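Local coordinates for PROTEIN (hypothetical protein EF0366) (Enterococcus faecalis, PDB 1VPY) that is of unknown function but belongs to the DUF72 family and adopts a TIM alpha/beta barrel fold, at residues Pro43-Ile54 with Phe71-Ser82. Sequence-based numbering, arbitrary orientation.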
loop_
_atom_site.group_PDB
_atom_site.type_symbol
_atom_site.label_atom_id
_atom_site.label_comp_id
_atom_site.label_asym_id
_atom_site.label_seq_id
_atom_site.Cartn_x
_atom_site.Cartn_y
_atom_site.Cartn_z
ATOM N N PRO A 43 -2.935 14.010 4.799
ATOM C CA PRO A 43 -4.193 13.549 4.209
ATOM C C PRO A 43 -4.275 12.029 4.011
ATOM O O PRO A 43 -5.301 11.520 3.555
ATOM C CB PRO A 43 -4.182 14.233 2.848
ATOM C CG PRO A 43 -2.719 14.275 2.472
ATOM C CD PRO A 43 -1.926 14.304 3.761
ATOM N N LEU A 44 -3.212 11.315 4.347
ATOM C CA LEU A 44 -3.168 9.894 4.092
ATOM C C LEU A 44 -2.338 9.198 5.147
ATOM O O LEU A 44 -1.312 9.717 5.582
ATOM C CB LEU A 44 -2.582 9.644 2.702
ATOM C CG LEU A 44 -2.446 8.232 2.138
ATOM C CD1 LEU A 44 -3.813 7.593 1.890
ATOM C CD2 LEU A 44 -1.638 8.295 0.862
ATOM N N VAL A 45 -2.800 8.030 5.571
ATOM C CA VAL A 45 -2.035 7.190 6.470
ATOM C C VAL A 45 -2.126 5.742 6.007
ATOM O O VAL A 45 -3.121 5.335 5.416
ATOM C CB VAL A 45 -2.518 7.323 7.930
ATOM C CG1 VAL A 45 -3.755 6.483 8.178
ATOM C CG2 VAL A 45 -1.409 6.940 8.905
ATOM N N GLU A 46 -1.070 4.976 6.249
ATOM C CA GLU A 46 -1.164 3.535 6.129
ATOM C C GLU A 46 -1.165 2.942 7.517
ATOM O O GLU A 46 -0.280 3.221 8.322
ATOM C CB GLU A 46 -0.019 2.947 5.322
ATOM C CG GLU A 46 -0.113 1.431 5.198
ATOM C CD GLU A 46 1.080 0.830 4.503
ATOM O OE1 GLU A 46 1.476 1.341 3.441
ATOM O OE2 GLU A 46 1.630 -0.157 5.018
HETATM N N MSE A 47 -2.173 2.127 7.795
HETATM C CA MSE A 47 -2.257 1.452 9.070
HETATM C C MSE A 47 -2.007 -0.028 8.885
HETATM O O MSE A 47 -2.692 -0.692 8.103
HETATM C CB MSE A 47 -3.602 1.712 9.716
HETATM C CG MSE A 47 -3.791 3.171 10.061
HETATM SE SE MSE A 47 -5.348 3.464 11.181
HETATM C CE MSE A 47 -4.746 2.570 12.884
ATOM N N ASP A 48 -1.002 -0.519 9.606
ATOM C CA ASP A 48 -0.575 -1.906 9.525
ATOM C C ASP A 48 -1.161 -2.761 10.639
ATOM O O ASP A 48 -1.042 -3.976 10.623
ATOM C CB ASP A 48 0.947 -1.967 9.556
ATOM C CG ASP A 48 1.576 -1.436 8.281
ATOM O OD1 ASP A 48 0.843 -1.101 7.325
ATOM O OD2 ASP A 48 2.817 -1.356 8.231
ATOM N N THR A 49 -1.813 -2.102 11.591
ATOM C CA THR A 49 -2.366 -2.732 12.788
ATOM C C THR A 49 -3.183 -4.013 12.539
ATOM O O THR A 49 -3.060 -4.975 13.293
ATOM C CB THR A 49 -3.172 -1.688 13.615
ATOM O OG1 THR A 49 -3.873 -2.333 14.679
ATOM C CG2 THR A 49 -4.163 -0.959 12.740
ATOM N N ALA A 50 -3.990 -4.025 11.478
ATOM C CA ALA A 50 -4.876 -5.157 11.175
ATOM C C ALA A 50 -4.159 -6.326 10.497
ATOM O O ALA A 50 -4.717 -7.415 10.359
ATOM C CB ALA A 50 -6.071 -4.702 10.343
ATOM N N TYR A 51 -2.926 -6.092 10.072
ATOM C CA TYR A 51 -2.087 -7.142 9.527
ATOM C C TYR A 51 -1.788 -8.181 10.601
ATOM O O TYR A 51 -1.625 -9.368 10.299
ATOM C CB TYR A 51 -0.785 -6.535 8.994
ATOM C CG TYR A 51 0.216 -7.514 8.424
ATOM C CD1 TYR A 51 0.111 -7.960 7.105
ATOM C CD2 TYR A 51 1.283 -7.974 9.195
ATOM C CE1 TYR A 51 1.039 -8.847 6.572
ATOM C CE2 TYR A 51 2.213 -8.865 8.674
ATOM C CZ TYR A 51 2.085 -9.293 7.364
ATOM O OH TYR A 51 3.003 -10.170 6.846
ATOM N N TYR A 52 -1.728 -7.734 11.854
ATOM C CA TYR A 52 -1.333 -8.606 12.967
ATOM C C TYR A 52 -2.511 -9.276 13.626
ATOM O O TYR A 52 -2.363 -10.335 14.234
ATOM C CB TYR A 52 -0.527 -7.823 14.001
ATOM C CG TYR A 52 0.722 -7.265 13.399
ATOM C CD1 TYR A 52 1.870 -8.053 13.275
ATOM C CD2 TYR A 52 0.748 -5.964 12.906
ATOM C CE1 TYR A 52 3.020 -7.545 12.696
ATOM C CE2 TYR A 52 1.890 -5.445 12.324
ATOM C CZ TYR A 52 3.019 -6.238 12.223
ATOM O OH TYR A 52 4.145 -5.710 11.646
ATOM N N GLY A 53 -3.673 -8.643 13.500
ATOM C CA GLY A 53 -4.907 -9.135 14.088
ATOM C C GLY A 53 -6.045 -8.235 13.666
ATOM O O GLY A 53 -5.928 -7.010 13.709
ATOM N N ILE A 54 -7.145 -8.852 13.246
ATOM C CA ILE A 54 -8.313 -8.120 12.786
ATOM C C ILE A 54 -8.984 -7.434 13.975
ATOM O O ILE A 54 -9.432 -8.103 14.899
ATOM C CB ILE A 54 -9.290 -9.048 12.040
ATOM C CG1 ILE A 54 -8.597 -9.652 10.812
ATOM C CG2 ILE A 54 -10.554 -8.290 11.646
ATOM C CD1 ILE A 54 -9.391 -10.736 10.104
ATOM N N PHE A 71 -9.918 12.611 4.645
ATOM C CA PHE A 71 -8.675 11.939 4.953
ATOM C C PHE A 71 -8.796 10.527 4.388
ATOM O O PHE A 71 -9.889 9.965 4.344
ATOM C CB PHE A 71 -8.523 11.900 6.476
ATOM C CG PHE A 71 -7.322 11.143 6.959
ATOM C CD1 PHE A 71 -6.111 11.794 7.161
ATOM C CD2 PHE A 71 -7.406 9.781 7.239
ATOM C CE1 PHE A 71 -4.990 11.090 7.612
ATOM C CE2 PHE A 71 -6.290 9.069 7.688
ATOM C CZ PHE A 71 -5.083 9.728 7.875
ATOM N N ARG A 72 -7.692 9.947 3.938
ATOM C CA ARG A 72 -7.758 8.594 3.393
ATOM C C ARG A 72 -6.900 7.601 4.154
ATOM O O ARG A 72 -5.865 7.961 4.715
ATOM C CB ARG A 72 -7.429 8.575 1.899
ATOM C CG ARG A 72 -8.385 9.417 1.047
ATOM C CD ARG A 72 -9.800 8.843 0.976
ATOM N NE ARG A 72 -10.671 9.725 0.205
ATOM C CZ ARG A 72 -11.615 10.505 0.725
ATOM N NH1 ARG A 72 -11.847 10.514 2.030
ATOM N NH2 ARG A 72 -12.338 11.276 -0.068
ATOM N N PHE A 73 -7.358 6.350 4.162
ATOM C CA PHE A 73 -6.671 5.260 4.832
ATOM C C PHE A 73 -6.234 4.235 3.813
ATOM O O PHE A 73 -7.024 3.827 2.962
ATOM C CB PHE A 73 -7.616 4.542 5.796
ATOM C CG PHE A 73 -8.015 5.343 6.996
ATOM C CD1 PHE A 73 -9.095 6.219 6.937
ATOM C CD2 PHE A 73 -7.344 5.187 8.204
ATOM C CE1 PHE A 73 -9.484 6.944 8.055
ATOM C CE2 PHE A 73 -7.725 5.899 9.326
ATOM C CZ PHE A 73 -8.797 6.785 9.252
ATOM N N VAL A 74 -4.980 3.814 3.904
ATOM C CA VAL A 74 -4.544 2.606 3.232
ATOM C C VAL A 74 -4.515 1.547 4.318
ATOM O O VAL A 74 -3.707 1.611 5.249
ATOM C CB VAL A 74 -3.159 2.743 2.581
ATOM C CG1 VAL A 74 -2.687 1.389 2.048
ATOM C CG2 VAL A 74 -3.193 3.780 1.460
HETATM N N MSE A 75 -5.421 0.586 4.201
HETATM C CA MSE A 75 -5.575 -0.436 5.200
HETATM C C MSE A 75 -4.865 -1.709 4.762
HETATM O O MSE A 75 -5.252 -2.333 3.783
HETATM C CB MSE A 75 -7.064 -0.693 5.424
HETATM C CG MSE A 75 -7.377 -1.454 6.693
HETATM SE SE MSE A 75 -6.752 -0.508 8.309
HETATM C CE MSE A 75 -7.504 1.367 7.915
ATOM N N LYS A 76 -3.813 -2.087 5.479
ATOM C CA LYS A 76 -3.120 -3.327 5.173
ATOM C C LYS A 76 -3.958 -4.513 5.653
ATOM O O LYS A 76 -4.344 -4.569 6.818
ATOM C CB LYS A 76 -1.732 -3.340 5.807
ATOM C CG LYS A 76 -0.815 -4.409 5.225
ATOM C CD LYS A 76 0.623 -4.223 5.661
ATOM C CE LYS A 76 1.487 -5.280 4.997
ATOM N NZ LYS A 76 2.808 -5.410 5.634
ATOM N N VAL A 77 -4.252 -5.445 4.750
ATOM C CA VAL A 77 -5.076 -6.623 5.072
ATOM C C VAL A 77 -4.395 -7.596 6.042
ATOM O O VAL A 77 -3.163 -7.608 6.172
ATOM C CB VAL A 77 -5.518 -7.397 3.791
ATOM C CG1 VAL A 77 -6.233 -6.471 2.823
ATOM C CG2 VAL A 77 -4.333 -8.064 3.121
ATOM N N TYR A 78 -5.212 -8.401 6.716
ATOM C CA TYR A 78 -4.731 -9.416 7.651
ATOM C C TYR A 78 -3.672 -10.330 7.012
ATOM O O TYR A 78 -3.829 -10.772 5.873
ATOM C CB TYR A 78 -5.915 -10.235 8.200
ATOM C CG TYR A 78 -5.530 -11.303 9.207
ATOM C CD1 TYR A 78 -4.954 -10.962 10.433
ATOM C CD2 TYR A 78 -5.742 -12.657 8.934
ATOM C CE1 TYR A 78 -4.590 -11.943 11.360
ATOM C CE2 TYR A 78 -5.386 -13.642 9.851
ATOM C CZ TYR A 78 -4.811 -13.279 11.061
ATOM O OH TYR A 78 -4.457 -14.248 11.977
ATOM N N SER A 79 -2.599 -10.599 7.755
ATOM C CA SER A 79 -1.470 -11.398 7.258
ATOM C C SER A 79 -1.888 -12.696 6.565
ATOM O O SER A 79 -1.275 -13.103 5.576
ATOM C CB SER A 79 -0.455 -11.681 8.374
ATOM O OG SER A 79 -1.068 -12.284 9.501
ATOM N N GLY A 80 -2.932 -13.333 7.091
ATOM C CA GLY A 80 -3.492 -14.544 6.500
ATOM C C GLY A 80 -3.994 -14.375 5.077
ATOM O O GLY A 80 -3.924 -15.311 4.276
ATOM N N ILE A 81 -4.498 -13.182 4.760
ATOM C CA ILE A 81 -5.037 -12.883 3.432
ATOM C C ILE A 81 -3.929 -12.796 2.378
ATOM O O ILE A 81 -4.148 -13.129 1.217
ATOM C CB ILE A 81 -5.929 -11.606 3.449
ATOM C CG1 ILE A 81 -7.226 -11.883 4.220
ATOM C CG2 ILE A 81 -6.262 -11.136 2.038
ATOM C CD1 ILE A 81 -7.976 -10.637 4.692
ATOM N N SER A 82 -2.739 -12.370 2.789
ATOM C CA SER A 82 -1.604 -12.289 1.869
ATOM C C SER A 82 -0.623 -13.455 2.039
ATOM O O SER A 82 0.582 -13.313 1.802
ATOM C CB SER A 82 -0.894 -10.943 2.008
ATOM O OG SER A 82 -0.636 -10.658 3.365
HETATM O O HOH W 1 -4.365 -2.734 8.799
#
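Val45 and Val74 lie on neighbouring parallel strands of a TIM barrel, 44-47 and 72-76, the second and third of its eight. A beta-alpha-beta crossover through helix 57-65 joins them. Five backbone bonds zip the pair. Val74 N donates to Val45 O at 2.8 Å, in a bond that is almost straight (179°). Val45 N returns to Arg72 O, and Met47 N to Val74 O. Arg72 N donates to Pro43 O at one end, and Lys76 N to Met47 O at the other. Strand 44-47 ends at Met47, and a water bridges the next turn. It donates to Met47 O and Lys76 O and accepts from Ala50 N, so Met47 O receives two donors.

Val45, Met47 and Phe73 pack on the face of the sheet turned away from the barrel axis, and the Phe71 ring reaches in beside Val45. Val45 CB sits at the edge of the Phe71 ring, 3.5 Å from CZ. The selenium of selenomethionine Met47 lies at the Phe73 edge in a Met-aromatic contact.

Glu46 and Lys76 lie toward the C-terminal ends of the strands, where TIM barrels usually place their active site. Glu46 OE2 forms a salt bridge with Arg204 NH2. The fully extended Lys76 chain runs beside Tyr51 and brings NZ over one ring face, a cation-pi contact 4.1 Å from the centroid; NZ also hydrogen-bonds to Gln120 OE1. Ser79 N donates to Tyr51 O at 3.0 Å. Ser79 CB covers the opposite face of the Tyr51 ring, 3.7 Å from its centroid.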